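PDB 4ZMI: telomere length regulator taz1 from Schizosaccharomyces pombe, which binds double-stranded telomeric DNA and regulates telomere length and function, including the repression of genes next to telomeres. Local coordinates for residues E63-K68 / F103-I108. Numbering follows the deposited sequence.
Sequences EQLTTK and FFTGLI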
ATOM      1  N   GLU A  63       3.377 -13.682   5.836  1.00 72.16           N
ATOM      2  CA  GLU A  63       4.603 -13.887   6.583  1.00 77.16           C
ATOM      3  C   GLU A  63       5.717 -14.512   5.730  1.00 84.91           C
ATOM      4  O   GLU A  63       6.847 -14.021   5.752  1.00 86.35           O
ATOM      5  CB  GLU A  63       4.340 -14.769   7.797  1.00 90.39           C
ATOM      6  CG  GLU A  63       5.591 -15.123   8.572  1.00 99.75           C
ATOM      7  CD  GLU A  63       5.962 -14.053   9.565  1.00104.18           C
ATOM      8  OE1 GLU A  63       5.131 -13.142   9.777  1.00100.77           O
ATOM      9  OE2 GLU A  63       7.076 -14.129  10.130  1.00109.53           O
ATOM     10  N   GLN A  64       5.410 -15.588   4.997  1.00 88.32           N
ATOM     11  CA  GLN A  64       6.416 -16.245   4.151  1.00 88.70           C
ATOM     12  C   GLN A  64       6.886 -15.254   3.105  1.00 84.63           C
ATOM     13  O   GLN A  64       8.085 -15.073   2.908  1.00 88.80           O
ATOM     14  CB  GLN A  64       5.880 -17.520   3.463  1.00 89.92           C
ATOM     15  CG  GLN A  64       6.939 -18.251   2.580  1.00111.46           C
ATOM     16  CD  GLN A  64       6.346 -19.107   1.448  1.00109.75           C
ATOM     17  OE1 GLN A  64       5.161 -19.451   1.462  1.00113.77           O
ATOM     18  NE2 GLN A  64       7.177 -19.444   0.459  1.00101.55           N
ATOM     19  N   LEU A  65       5.926 -14.608   2.449  1.00 79.17           N
ATOM     20  CA  LEU A  65       6.205 -13.595   1.438  1.00 81.60           C
ATOM     21  C   LEU A  65       7.210 -12.575   1.963  1.00 82.98           C
ATOM     22  O   LEU A  65       8.249 -12.321   1.355  1.00 82.02           O
ATOM     23  CB  LEU A  65       4.904 -12.889   1.070  1.00 83.35           C
ATOM     24  CG  LEU A  65       4.907 -11.870  -0.062  1.00 82.02           C
ATOM     25  CD1 LEU A  65       5.364 -12.506  -1.346  1.00 82.65           C
ATOM     26  CD2 LEU A  65       3.509 -11.330  -0.225  1.00 88.49           C
ATOM     27  N   THR A  66       6.892 -12.034   3.130  1.00 76.96           N
ATOM     28  CA  THR A  66       7.672 -10.987   3.771  1.00 67.55           C
ATOM     29  C   THR A  66       9.071 -11.440   4.183  1.00 65.94           C
ATOM     30  O   THR A  66      10.051 -10.756   3.912  1.00 62.18           O
ATOM     31  CB  THR A  66       6.911 -10.475   4.991  1.00 70.79           C
ATOM     32  OG1 THR A  66       5.883  -9.574   4.553  1.00 82.21           O
ATOM     33  CG2 THR A  66       7.834  -9.768   5.957  1.00 75.79           C
ATOM     34  N   THR A  67       9.157 -12.588   4.844  1.00 69.60           N
ATOM     35  CA  THR A  67      10.428 -13.088   5.355  1.00 70.98           C
ATOM     36  C   THR A  67      11.283 -13.682   4.252  1.00 77.20           C
ATOM     37  O   THR A  67      12.474 -13.389   4.152  1.00 81.27           O
ATOM     38  CB  THR A  67      10.228 -14.150   6.446  1.00 74.60           C
ATOM     39  OG1 THR A  67       9.570 -13.554   7.572  1.00 83.01           O
ATOM     40  CG2 THR A  67      11.578 -14.704   6.900  1.00 72.83           C
ATOM     41  N   LYS A  68      10.674 -14.519   3.422  1.00 82.28           N
ATOM     42  CA  LYS A  68      11.429 -15.202   2.376  1.00 81.76           C
ATOM     43  C   LYS A  68      11.950 -14.224   1.324  1.00 73.88           C
ATOM     44  O   LYS A  68      13.108 -14.312   0.929  1.00 67.47           O
ATOM     45  CB  LYS A  68      10.601 -16.309   1.714  1.00 83.07           C
ATOM     46  CG  LYS A  68      11.339 -17.053   0.621  1.00 89.57           C
ATOM     47  CD  LYS A  68      10.559 -18.260   0.140  1.00 96.26           C
ATOM     48  CE  LYS A  68      11.359 -19.041  -0.889  1.00100.74           C
ATOM     49  NZ  LYS A  68      10.704 -20.329  -1.237  1.00108.80           N
ATOM     50  N   PHE A 103      -1.195  -6.136  -4.469  1.00 66.51           N
ATOM     51  CA  PHE A 103      -2.651  -6.132  -4.255  1.00 67.15           C
ATOM     52  C   PHE A 103      -2.975  -6.891  -2.983  1.00 66.89           C
ATOM     53  O   PHE A 103      -3.639  -6.371  -2.078  1.00 67.43           O
ATOM     54  CB  PHE A 103      -3.353  -6.822  -5.427  1.00 68.72           C
ATOM     55  CG  PHE A 103      -4.761  -6.364  -5.663  1.00 72.76           C
ATOM     56  CD1 PHE A 103      -5.098  -5.723  -6.845  1.00 77.00           C
ATOM     57  CD2 PHE A 103      -5.749  -6.585  -4.716  1.00 76.05           C
ATOM     58  CE1 PHE A 103      -6.392  -5.295  -7.072  1.00 85.97           C
ATOM     59  CE2 PHE A 103      -7.045  -6.158  -4.938  1.00 80.60           C
ATOM     60  CZ  PHE A 103      -7.367  -5.510  -6.119  1.00 83.23           C
ATOM     61  N   PHE A 104      -2.482  -8.124  -2.917  1.00 67.41           N
ATOM     62  CA  PHE A 104      -2.678  -8.960  -1.739  1.00 70.55           C
ATOM     63  C   PHE A 104      -2.202  -8.259  -0.482  1.00 67.93           C
ATOM     64  O   PHE A 104      -2.895  -8.261   0.527  1.00 65.99           O
ATOM     65  CB  PHE A 104      -1.966 -10.311  -1.874  1.00 71.07           C
ATOM     66  CG  PHE A 104      -1.952 -11.107  -0.599  1.00 65.13           C
ATOM     67  CD1 PHE A 104      -3.055 -11.850  -0.225  1.00 66.11           C
ATOM     68  CD2 PHE A 104      -0.861 -11.075   0.241  1.00 54.89           C
ATOM     69  CE1 PHE A 104      -3.055 -12.567   0.951  1.00 68.09           C
ATOM     70  CE2 PHE A 104      -0.861 -11.780   1.421  1.00 62.85           C
ATOM     71  CZ  PHE A 104      -1.950 -12.531   1.773  1.00 68.55           C
ATOM     72  N   THR A 105      -1.015  -7.662  -0.546  1.00 62.44           N
ATOM     73  CA  THR A 105      -0.456  -7.015   0.631  1.00 55.86           C
ATOM     74  C   THR A 105      -1.293  -5.792   1.008  1.00 55.76           C
ATOM     75  O   THR A 105      -1.435  -5.474   2.182  1.00 56.39           O
ATOM     76  CB  THR A 105       1.031  -6.664   0.457  1.00 57.62           C
ATOM     77  OG1 THR A 105       1.206  -5.790  -0.665  1.00 56.85           O
ATOM     78  CG2 THR A 105       1.834  -7.940   0.226  1.00 58.43           C
ATOM     79  N   GLY A 106      -1.855  -5.120   0.009  1.00 48.56           N
ATOM     80  CA  GLY A 106      -2.799  -4.048   0.264  1.00 55.98           C
ATOM     81  C   GLY A 106      -4.095  -4.522   0.927  1.00 60.74           C
ATOM     82  O   GLY A 106      -4.435  -4.041   2.005  1.00 48.59           O
ATOM     83  N   LEU A 107      -4.787  -5.475   0.289  1.00 64.92           N
ATOM     84  CA  LEU A 107      -6.107  -5.970   0.725  1.00 61.02           C
ATOM     85  C   LEU A 107      -6.140  -6.426   2.179  1.00 62.91           C
ATOM     86  O   LEU A 107      -7.013  -6.027   2.925  1.00 67.23           O
ATOM     87  CB  LEU A 107      -6.531  -7.156  -0.130  1.00 61.74           C
ATOM     88  CG  LEU A 107      -7.790  -7.204  -0.992  1.00 65.37           C
ATOM     89  CD1 LEU A 107      -8.200  -8.686  -1.157  1.00 61.72           C
ATOM     90  CD2 LEU A 107      -8.926  -6.358  -0.448  1.00 66.20           C
ATOM     91  N   ILE A 108      -5.195  -7.268   2.581  1.00 66.64           N
ATOM     92  CA  ILE A 108      -5.209  -7.828   3.936  1.00 64.94           C
ATOM     93  C   ILE A 108      -4.855  -6.798   5.001  1.00 63.32           C
ATOM     94  O   ILE A 108      -5.056  -7.042   6.195  1.00 62.49           O
ATOM     95  CB  ILE A 108      -4.221  -9.013   4.103  1.00 64.77           C
ATOM     96  CG1 ILE A 108      -2.769  -8.541   4.065  1.00 57.70           C
ATOM     97  CG2 ILE A 108      -4.435 -10.077   3.048  1.00 69.25           C
ATOM     98  CD1 ILE A 108      -1.789  -9.659   4.266  1.00 64.51           C
TER
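The Phe-104 ring meets CD2 of Leu-65 obliquely, and at 4.4 Å from the ring atom CD2 this is a light apolar touch. One ring face is covered by CG2 of Ile-108, four residues further along the chain, 3.5 Å above the plane and displaced toward the rim; Phe-61 adds an edge-to-face pair. The contact is helix-to-helix packing in the helical domain of Taz1, assigned by sequence to the TRF family, joining the C-terminal parts of helices 52-68 and 95-107. Only 80 Å² is buried, no hydrogen bond crosses, and the nearest CA atoms, those of Leu-65 and Thr-105, stay 9.4 Å apart, so side chains alone close the gap. With CG of Leu-65 anti to the backbone N (chi1 -174°) and chi2 at 59°, CD2 is the branch extended away from CA and does the touching; Ile-18 of helix 5-35 also packs on this side chain. Thr-105 divides its two branches: OG1 hydrogen-bonds to Gln-102 O and to Thr-75 OG1, whereas the methyl faces the leucine. With the two side chains crossing at about a right angle, the closest approach is methyl to methyl, Leu-65 CD2 to Thr-105 CG2 at 3.8 Å.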